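Local atomic coordinates of dTDP-4-dehydrorhamnose 3,5-epimerase (Bacillus anthracis str. Ames, PDB entry 3RYK), a protein that catalyses epimerisation at carbons 3 and 5 of the sugar ring of its dTDP-linked 4-keto substrate, a step in dTDP-L-rhamnose biosynthesis. Residues 66-71 / 95-100; 86-89 / 93-96; 40-45 / 130-135; 30-35 / 116-121. One frame throughout, in Å; residues are numbered along the deposited sequence. Where two conformers were deposited one is given.

Interaction 1: 66-71 / 95-100; sequences HSFVQD and TKLIQV
Thr95 sets its methyl squarely on the imidazole of His66, while the next aromatic ring along, that of Phe68, meets Leu97 at a slant. The two pairs illustrate how differently a flat group can be met by an aliphatic one. In the first, CG2 of Thr95 stands 3.6 Å from the centroid of the His66 ring and only 12° off its normal, a CH-pi contact over the middle of the face. The Thr95 torsion explains it: with chi1 at -58°, CG2 lies opposite the backbone N and is carried out over the imidazole, while OG1 stands above and outside the ND1-CE1 side, 3.5 Å from CE1 of His66.

These segments are not neighbouring strands. Strand 152-158 runs between them in the large antiparallel sheet of the jelly roll-like fold, pairing with strand 70-76 on one flank and strand 96-100 on the other. Where segment 66-71 joins that sheet, a classic beta bulge sets Val69 and Gln70 together across from the single residue Val158. Gln70 and Asp71 also pair with a strand of the second subunit, so the sheet continues through the dimer interface.

Phe68 approaches with the far end of its ring. Its CZ lies 4.0 Å from CB of Leu97, and CE2 is 4.1 Å from CD2 of the same leucine, the two side chains crossing at roughly a right angle with Leu97 CB approaching obliquely. The carbonyl oxygen of Thr95 does come in at the ring edge, 4.0 Å from CE1 of Phe68.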
# COMPACT_ATOMS: atom_id res chain seq x y z
N HIS A 66 -1.99 16.69 0.40
CA HIS A 66 -0.78 16.28 1.10
C HIS A 66 0.12 15.50 0.17
O HIS A 66 -0.36 14.75 -0.69
CB HIS A 66 -1.10 15.35 2.27
CG HIS A 66 -2.09 15.91 3.24
ND1 HIS A 66 -1.76 16.85 4.18
CD2 HIS A 66 -3.41 15.64 3.41
CE1 HIS A 66 -2.84 17.15 4.89
NE2 HIS A 66 -3.85 16.43 4.44
N SER A 67 1.42 15.65 0.36
CA SER A 67 2.40 14.95 -0.45
C SER A 67 2.97 13.92 0.51
O SER A 67 3.70 14.26 1.44
CB SER A 67 3.45 15.91 -1.00
OG SER A 67 2.85 16.88 -1.85
N PHE A 68 2.59 12.66 0.30
CA PHE A 68 3.05 11.56 1.17
C PHE A 68 4.45 11.11 0.81
O PHE A 68 4.77 10.93 -0.36
CB PHE A 68 2.04 10.43 1.21
CG PHE A 68 0.73 10.82 1.84
CD1 PHE A 68 0.57 10.75 3.20
CD2 PHE A 68 -0.32 11.29 1.07
CE1 PHE A 68 -0.60 11.11 3.81
CE2 PHE A 68 -1.52 11.66 1.67
CZ PHE A 68 -1.66 11.57 3.04
N VAL A 69 5.28 10.90 1.84
CA VAL A 69 6.68 10.50 1.66
C VAL A 69 7.06 9.10 2.14
O VAL A 69 8.11 8.59 1.77
CB VAL A 69 7.61 11.51 2.40
CG1 VAL A 69 7.43 12.89 1.83
CG2 VAL A 69 7.34 11.53 3.89
N GLN A 70 6.21 8.48 2.94
CA GLN A 70 6.50 7.17 3.44
C GLN A 70 5.24 6.33 3.61
O GLN A 70 4.16 6.88 3.86
CB GLN A 70 7.23 7.38 4.76
CG GLN A 70 7.60 6.21 5.54
CD GLN A 70 8.25 6.61 6.84
OE1 GLN A 70 9.01 7.58 6.91
NE2 GLN A 70 7.95 5.87 7.87
N ASP A 71 5.37 5.03 3.39
CA ASP A 71 4.29 4.05 3.54
C ASP A 71 4.81 3.04 4.55
O ASP A 71 5.90 2.48 4.38
CB ASP A 71 3.94 3.25 2.27
CG ASP A 71 3.39 4.10 1.13
OD1 ASP A 71 3.34 5.34 1.25
OD2 ASP A 71 3.01 3.49 0.08
N THR A 95 0.59 13.80 9.00
CA THR A 95 -0.77 13.62 8.53
C THR A 95 -0.66 12.14 8.18
O THR A 95 0.36 11.72 7.61
CB THR A 95 -1.05 14.36 7.23
OG1 THR A 95 -0.80 15.75 7.40
CG2 THR A 95 -2.49 14.14 6.78
N LYS A 96 -1.67 11.35 8.52
CA LYS A 96 -1.65 9.92 8.21
C LYS A 96 -2.88 9.56 7.38
O LYS A 96 -3.86 10.28 7.43
CB LYS A 96 -1.63 9.08 9.47
CG LYS A 96 -0.43 9.35 10.37
CD LYS A 96 -0.44 8.46 11.58
CE LYS A 96 0.73 8.76 12.49
NZ LYS A 96 0.71 7.86 13.67
N LEU A 97 -2.80 8.46 6.64
CA LEU A 97 -3.90 7.96 5.79
C LEU A 97 -3.77 6.45 5.94
O LEU A 97 -2.86 5.84 5.40
CB LEU A 97 -3.75 8.44 4.35
CG LEU A 97 -4.84 8.13 3.33
CD1 LEU A 97 -6.17 8.75 3.73
CD2 LEU A 97 -4.36 8.72 2.02
N ILE A 98 -4.70 5.87 6.69
CA ILE A 98 -4.68 4.47 7.02
C ILE A 98 -5.73 3.59 6.38
O ILE A 98 -6.88 3.99 6.22
CB ILE A 98 -4.89 4.30 8.55
CG1 ILE A 98 -3.84 5.07 9.39
CG2 ILE A 98 -4.87 2.82 8.95
CD1 ILE A 98 -4.22 6.47 9.82
N GLN A 99 -5.32 2.37 6.05
CA GLN A 99 -6.20 1.36 5.48
C GLN A 99 -5.75 -0.02 5.97
O GLN A 99 -4.60 -0.21 6.42
CB GLN A 99 -6.22 1.36 3.95
CG GLN A 99 -4.92 1.01 3.29
CD GLN A 99 -5.04 0.89 1.78
OE1 GLN A 99 -6.12 0.63 1.26
NE2 GLN A 99 -3.93 1.02 1.09
N VAL A 100 -6.67 -0.97 5.86
CA VAL A 100 -6.44 -2.35 6.27
C VAL A 100 -6.40 -3.22 5.02
O VAL A 100 -7.35 -3.23 4.21
CB VAL A 100 -7.53 -2.82 7.25
CG1 VAL A 100 -7.36 -4.29 7.56
CG2 VAL A 100 -7.51 -1.96 8.53

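Interaction 2: 86-89 / 93-96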
# COMPACT_ATOMS: atom_id res chain seq x y z
N HIS A 86 -0.54 6.82 19.06
CA HIS A 86 0.64 7.57 18.59
C HIS A 86 0.39 8.97 18.03
O HIS A 86 -0.67 9.27 17.50
CB HIS A 86 1.30 6.78 17.45
CG HIS A 86 2.38 7.53 16.72
ND1 HIS A 86 2.11 8.50 15.78
CD2 HIS A 86 3.73 7.43 16.76
CE1 HIS A 86 3.24 8.99 15.31
NE2 HIS A 86 4.24 8.35 15.88
N PHE A 87 1.40 9.83 18.16
CA PHE A 87 1.35 11.18 17.61
C PHE A 87 2.81 11.62 17.62
O PHE A 87 3.55 11.35 18.58
CB PHE A 87 0.42 12.19 18.29
CG PHE A 87 0.82 12.60 19.67
CD1 PHE A 87 1.68 13.68 19.85
CD2 PHE A 87 0.31 11.96 20.77
CE1 PHE A 87 2.04 14.08 21.13
CE2 PHE A 87 0.66 12.36 22.05
CZ PHE A 87 1.52 13.42 22.23
N GLN A 88 3.25 12.26 16.55
CA GLN A 88 4.63 12.71 16.48
C GLN A 88 4.52 14.20 16.77
O GLN A 88 3.82 14.92 16.07
CB GLN A 88 5.23 12.41 15.10
CG GLN A 88 6.74 12.42 15.11
CD GLN A 88 7.35 12.01 13.79
OE1 GLN A 88 7.82 10.88 13.66
NE2 GLN A 88 7.25 12.86 12.79
N LYS A 89 5.19 14.66 17.83
CA LYS A 89 5.15 16.07 18.19
C LYS A 89 5.85 16.94 17.17
O LYS A 89 6.85 16.52 16.57
CB LYS A 89 5.84 16.34 19.54
CG LYS A 89 5.17 15.83 20.82
CD LYS A 89 6.05 16.18 22.04
CE LYS A 89 5.38 15.91 23.39
NZ LYS A 89 4.94 14.51 23.64
N ALA A 93 5.15 16.92 12.93
CA ALA A 93 3.80 16.35 13.01
C ALA A 93 3.51 15.64 11.68
O ALA A 93 3.95 16.10 10.62
CB ALA A 93 2.74 17.42 13.29
N GLN A 94 2.77 14.54 11.76
CA GLN A 94 2.42 13.74 10.58
C GLN A 94 0.93 13.60 10.28
O GLN A 94 0.12 13.34 11.17
CB GLN A 94 2.90 12.30 10.80
CG GLN A 94 4.40 12.05 10.82
CD GLN A 94 4.72 10.65 11.31
OE1 GLN A 94 4.18 10.21 12.32
NE2 GLN A 94 5.63 9.96 10.63
N THR A 95 0.59 13.80 9.00
CA THR A 95 -0.77 13.62 8.53
C THR A 95 -0.66 12.14 8.18
O THR A 95 0.36 11.72 7.61
CB THR A 95 -1.05 14.36 7.23
OG1 THR A 95 -0.80 15.75 7.40
CG2 THR A 95 -2.49 14.14 6.78
N LYS A 96 -1.67 11.35 8.52
CA LYS A 96 -1.65 9.92 8.21
C LYS A 96 -2.88 9.56 7.38
O LYS A 96 -3.86 10.28 7.43
CB LYS A 96 -1.63 9.08 9.47
CG LYS A 96 -0.43 9.35 10.37
CD LYS A 96 -0.44 8.46 11.58
CE LYS A 96 0.73 8.76 12.49
NZ LYS A 96 0.71 7.86 13.67
O HOH W 1 1.70 13.56 14.18
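Gln88 and Gln94 lay their amides against each other where strand 82-88, in one sheet of the jelly roll-like fold, gives way to the short connection to strand 96-100 in the other. The chain doubles back here, its two arms running 146° apart, and the close packing lies where the two glutamines and the His86 ring meet. The amide planes are only 20° from parallel and stacked, with NE2 of Gln88 3.6 Å from CG of Gln94. Both side chains are extended beyond CG, and their polar ends are held by other parts of the chain: Gln88 NE2 bonds to Lys92 O and its OE1 to Ser163 N, while Gln94 NE2 reaches Glu160 O. With its amide fixed in this way, Gln94 turns OE1 to the edge of the His86 ring, 3.4 Å from CE1 in the conformer given. That imidazole lies about 5 Å from a bound pyrophosphate.

The looser places are Lys89, whose CB points away from segment 93-96 and which is exposed, and the gap between the backbones, where a water accepts from Gln88 N at 3.1 Å and from Gln94 N at 2.8 Å. The chains come nearest at Gln88 and Ala93, through a carbon donor: CA of Ala93 directs its hydrogen at the carbonyl oxygen of Gln88, 3.4 Å away, with an angle of 156° at the hydrogen.

Interaction 3: 40-45 / 130-135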
# COMPACT_ATOMS: atom_id res chain seq x y z
N PRO A 40 -12.77 3.96 -1.57
CA PRO A 40 -12.33 3.93 -2.95
C PRO A 40 -13.35 3.20 -3.81
O PRO A 40 -14.05 2.30 -3.32
CB PRO A 40 -11.06 3.10 -2.87
CG PRO A 40 -11.39 2.09 -1.82
CD PRO A 40 -12.16 2.85 -0.80
N ARG A 41 -13.45 3.59 -5.07
CA ARG A 41 -14.37 2.96 -6.01
C ARG A 41 -13.71 1.65 -6.39
O ARG A 41 -12.55 1.63 -6.82
CB ARG A 41 -14.55 3.87 -7.23
CG ARG A 41 -15.44 3.37 -8.38
CD ARG A 41 -16.90 3.11 -7.99
NE ARG A 41 -17.76 3.03 -9.18
CZ ARG A 41 -18.01 1.93 -9.91
NH1 ARG A 41 -17.47 0.75 -9.61
NH2 ARG A 41 -18.82 2.03 -10.96
N LEU A 42 -14.44 0.56 -6.22
CA LEU A 42 -13.94 -0.76 -6.52
C LEU A 42 -14.55 -1.17 -7.86
O LEU A 42 -15.66 -0.74 -8.19
CB LEU A 42 -14.42 -1.70 -5.41
CG LEU A 42 -13.65 -2.98 -5.11
CD1 LEU A 42 -12.72 -2.64 -3.97
CD2 LEU A 42 -14.56 -4.07 -4.66
N PHE A 43 -13.80 -1.96 -8.62
CA PHE A 43 -14.23 -2.47 -9.93
C PHE A 43 -14.05 -3.98 -9.92
O PHE A 43 -12.95 -4.48 -10.18
CB PHE A 43 -13.45 -1.85 -11.07
CG PHE A 43 -13.68 -0.39 -11.22
CD1 PHE A 43 -14.75 0.08 -11.96
CD2 PHE A 43 -12.83 0.53 -10.62
CE1 PHE A 43 -14.96 1.44 -12.11
CE2 PHE A 43 -13.04 1.88 -10.76
CZ PHE A 43 -14.11 2.34 -11.51
N GLY A 44 -15.14 -4.69 -9.64
CA GLY A 44 -15.14 -6.14 -9.57
C GLY A 44 -15.53 -6.97 -10.79
O GLY A 44 -16.19 -6.49 -11.71
N ASP A 45 -15.09 -8.22 -10.73
CA ASP A 45 -15.31 -9.25 -11.74
C ASP A 45 -15.41 -10.56 -10.99
O ASP A 45 -15.23 -10.61 -9.77
CB ASP A 45 -14.08 -9.36 -12.65
CG ASP A 45 -13.86 -8.13 -13.49
OD1 ASP A 45 -14.87 -7.59 -14.01
OD2 ASP A 45 -12.69 -7.75 -13.68
N ASP A 130 -12.36 -6.07 3.82
CA ASP A 130 -13.63 -6.14 3.06
C ASP A 130 -14.27 -4.79 2.75
O ASP A 130 -14.81 -4.63 1.66
CB ASP A 130 -14.62 -7.10 3.73
CG ASP A 130 -14.21 -8.57 3.53
OD1 ASP A 130 -14.49 -9.13 2.44
OD2 ASP A 130 -13.71 -9.18 4.50
N ASN A 131 -14.19 -3.81 3.66
CA ASN A 131 -14.81 -2.50 3.36
C ASN A 131 -13.90 -1.52 2.59
O ASN A 131 -14.38 -0.52 2.04
CB ASN A 131 -15.52 -1.84 4.58
CG ASN A 131 -14.58 -1.35 5.68
OD1 ASN A 131 -13.39 -1.18 5.47
ND2 ASN A 131 -15.15 -1.07 6.84
N HIS A 132 -12.59 -1.82 2.58
CA HIS A 132 -11.56 -1.05 1.90
C HIS A 132 -11.52 0.43 2.34
O HIS A 132 -10.97 1.28 1.62
CB HIS A 132 -11.77 -1.10 0.37
CG HIS A 132 -11.93 -2.49 -0.17
ND1 HIS A 132 -10.86 -3.32 -0.43
CD2 HIS A 132 -13.04 -3.18 -0.52
CE1 HIS A 132 -11.32 -4.47 -0.89
NE2 HIS A 132 -12.64 -4.41 -0.95
N ARG A 133 -12.08 0.72 3.51
CA ARG A 133 -12.14 2.09 4.00
C ARG A 133 -10.83 2.63 4.44
O ARG A 133 -9.94 1.86 4.81
CB ARG A 133 -13.23 2.27 5.06
CG ARG A 133 -14.64 2.14 4.46
CD ARG A 133 -15.74 2.35 5.48
NE ARG A 133 -17.05 2.26 4.81
CZ ARG A 133 -18.22 2.51 5.41
NH1 ARG A 133 -18.27 2.85 6.69
NH2 ARG A 133 -19.35 2.44 4.72
N GLN A 134 -10.70 3.94 4.35
CA GLN A 134 -9.47 4.62 4.75
C GLN A 134 -9.82 5.77 5.66
O GLN A 134 -10.93 6.26 5.66
CB GLN A 134 -8.71 5.11 3.52
CG GLN A 134 -8.47 4.00 2.48
CD GLN A 134 -7.50 4.38 1.37
OE1 GLN A 134 -6.75 5.36 1.46
NE2 GLN A 134 -7.49 3.58 0.31
N LEU A 135 -8.88 6.14 6.51
CA LEU A 135 -9.10 7.24 7.43
C LEU A 135 -7.96 8.24 7.27
O LEU A 135 -6.79 7.85 7.29
CB LEU A 135 -9.13 6.71 8.86
CG LEU A 135 -9.40 7.75 9.95
CD1 LEU A 135 -10.79 8.36 9.80
CD2 LEU A 135 -9.25 7.09 11.32
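Strand 35-45 pairs with strand 134-137 in the large antiparallel sheet, and just past that pairing Pro40 and Leu42 settle on His132, in the loop that leads into the second strand. Leu42 supplies a single methyl: CD1 stands 3.6 Å from the centroid of the His132 ring, 17° off the normal, as a CH-pi contact shifted toward the NE2-CD2 side of the face. Phe49 of strand 48-55 meets the same imidazole edge-to-face, which probably helps to hold the ring in place.

Pro40 works on the backbone end of the same residue. Its CD lies 3.1 Å from the carbonyl oxygen of His132, and its CG is 3.9 Å from CB of His132, the pyrrolidine crossing the histidine side chain at about a right angle. The backbone of His132 is in the left-handed region, enclosed by a tight turn, and both its carbonyl and its ring face segment 40-45. In that turn Arg133 N donates to OD1 of Asn131 over 3.0 Å, nearly straight at 167°, although the donor sits above the amide plane. OD1 also accepts from Ser128 N.

The other end of segment 40-45 carries Asp45, which touches the bound thymidine diphosphate, whereas the side chain of Leu42 remains about 10 Å from it. At the loop end the geometry is that of an Asx turn delivering the chain into an antiparallel strand of a jelly roll-like sheet.

Interaction 4: 30-35 / 116-121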
# COMPACT_ATOMS: atom_id res chain seq x y z
N THR A 30 -17.04 13.22 7.68
CA THR A 30 -16.00 14.12 8.11
C THR A 30 -16.29 14.42 9.57
O THR A 30 -17.44 14.68 9.95
CB THR A 30 -15.98 15.45 7.31
OG1 THR A 30 -15.82 15.19 5.91
CG2 THR A 30 -14.84 16.34 7.80
N ASN A 31 -15.26 14.35 10.41
CA ASN A 31 -15.40 14.64 11.82
C ASN A 31 -14.24 15.50 12.30
O ASN A 31 -13.15 15.48 11.74
CB ASN A 31 -15.50 13.38 12.71
CG ASN A 31 -16.70 12.49 12.38
OD1 ASN A 31 -16.74 11.84 11.35
ND2 ASN A 31 -17.63 12.40 13.32
N PHE A 32 -14.51 16.29 13.33
CA PHE A 32 -13.53 17.17 13.92
C PHE A 32 -12.92 18.09 12.87
O PHE A 32 -11.73 18.36 12.87
CB PHE A 32 -12.47 16.32 14.66
CG PHE A 32 -13.07 15.16 15.38
CD1 PHE A 32 -14.03 15.35 16.35
CD2 PHE A 32 -12.66 13.86 15.11
CE1 PHE A 32 -14.62 14.27 17.00
CE2 PHE A 32 -13.22 12.78 15.78
CZ PHE A 32 -14.20 12.98 16.71
N THR A 33 -13.78 18.53 11.94
CA THR A 33 -13.46 19.44 10.85
C THR A 33 -12.63 18.88 9.68
O THR A 33 -13.03 19.03 8.52
CB THR A 33 -12.75 20.74 11.36
OG1 THR A 33 -13.50 21.32 12.45
CG2 THR A 33 -12.61 21.78 10.25
N ASP A 34 -11.53 18.22 10.01
CA ASP A 34 -10.57 17.66 9.05
C ASP A 34 -10.42 16.13 8.92
O ASP A 34 -9.83 15.69 7.94
CB ASP A 34 -9.22 18.26 9.44
CG ASP A 34 -9.21 19.79 9.38
OD1 ASP A 34 -9.64 20.38 8.34
OD2 ASP A 34 -8.74 20.41 10.35
N ALA A 35 -10.90 15.35 9.88
CA ALA A 35 -10.78 13.88 9.80
C ALA A 35 -11.78 13.36 8.77
O ALA A 35 -12.93 13.72 8.81
CB ALA A 35 -11.01 13.22 11.15
N SER A 116 -9.07 23.73 19.25
CA SER A 116 -10.21 23.08 18.62
C SER A 116 -11.50 22.99 19.42
O SER A 116 -11.48 22.66 20.60
CB SER A 116 -9.80 21.68 18.16
OG SER A 116 -10.88 21.01 17.54
N PRO A 117 -12.64 23.29 18.78
CA PRO A 117 -13.89 23.18 19.52
C PRO A 117 -14.08 21.72 19.95
O PRO A 117 -14.58 21.47 21.05
CB PRO A 117 -14.96 23.61 18.51
CG PRO A 117 -14.31 23.51 17.17
CD PRO A 117 -12.85 23.65 17.36
N THR A 118 -13.64 20.79 19.11
CA THR A 118 -13.75 19.35 19.38
C THR A 118 -12.53 18.78 20.15
O THR A 118 -12.22 17.60 20.06
CB THR A 118 -13.99 18.54 18.08
OG1 THR A 118 -12.87 18.67 17.19
CG2 THR A 118 -15.26 19.01 17.37
N PHE A 119 -11.87 19.63 20.93
CA PHE A 119 -10.71 19.22 21.71
C PHE A 119 -11.04 18.09 22.70
O PHE A 119 -12.08 18.10 23.37
CB PHE A 119 -10.11 20.42 22.43
CG PHE A 119 -9.01 20.09 23.40
CD1 PHE A 119 -7.88 19.42 22.98
CD2 PHE A 119 -9.07 20.54 24.69
CE1 PHE A 119 -6.86 19.13 23.85
CE2 PHE A 119 -8.04 20.27 25.58
CZ PHE A 119 -6.94 19.56 25.17
N LYS A 120 -10.13 17.12 22.74
CA LYS A 120 -10.19 15.91 23.56
C LYS A 120 -11.17 14.84 23.04
O LYS A 120 -11.09 13.68 23.45
CB LYS A 120 -10.41 16.15 25.07
CG LYS A 120 -9.33 16.97 25.77
CD LYS A 120 -9.54 16.83 27.28
CE LYS A 120 -8.57 17.60 28.18
NZ LYS A 120 -8.74 19.07 28.17
N GLN A 121 -12.06 15.21 22.12
CA GLN A 121 -13.02 14.26 21.56
C GLN A 121 -12.34 13.19 20.69
O GLN A 121 -11.27 13.41 20.11
CB GLN A 121 -14.12 14.96 20.78
CG GLN A 121 -14.93 15.97 21.59
CD GLN A 121 -16.10 16.58 20.81
OE1 GLN A 121 -16.59 16.00 19.84
NE2 GLN A 121 -16.56 17.75 21.26
O HOH W 2 -12.93 20.61 15.15
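OG1 of Thr118 is gripped by a water and by a carboxylate: water 2 donates to it over 2.8 Å, and it is hydrogen-bonded to OD2 of Asp111. The same water lies 2.8 Å from OG1 of Thr33, which makes it a polar bridge between the two segments. With chi1 at 64°, OG1 is tucked between the backbone N and the carbonyl carbon of Thr118, and the aromatic residue opposite, Phe32, brings its CB to 3.5 Å from that oxygen.

What meets here is a pair of connections. Residues 32-34 form the tip of the beta hairpin joining strand 26-31 to strand 35-45, closed by reciprocal backbone bonds between Asn31 and Ala35. Residues 116-121 make two overlapping turns, type I from Ser116 to Phe119 and type II from Thr118 to Gln121, on the way from strand 104-111 to strand 122-128. Arg113 secures the hairpin further, bonding to Phe32 O and forming a salt bridge with Asp34.

Phe32 points one side of its ring at the turns. CD1 lies 3.6 Å from CB of Thr118, and CG2 of that threonine comes up in the ring plane at the edge. Further out, CE1 of Phe32 is 3.9 Å from CB of Gln121, whose amide stands almost perpendicular to the ring, at 87°. CB of Asn31 lies over one face of the phenyl, 3.7 Å above the plane and displaced toward the rim.

How the interactions relate
Along the chain, interactions 1 and 2 nest inside the loops closed by interactions 3 and 4, whose own segments alternate. Interactions 1 and 2, with centres 11 Å apart, share Thr95 and Lys96, where the connection from strand 82-88 of the smaller sheet enters strand 96-100 of the large one. Interactions 1 and 3, 17 Å apart, meet directly in the large sheet, where Ile98 N probably bonds to Leu135 O. Interaction 4 touches none of the others, yet its hairpin leads into strand 35-45, which carries interaction 3. Interactions 2 and 3 lie 25 Å apart, on opposite sides of the chain's centre, one near the pyrophosphate and the other toward the thymidine diphosphate.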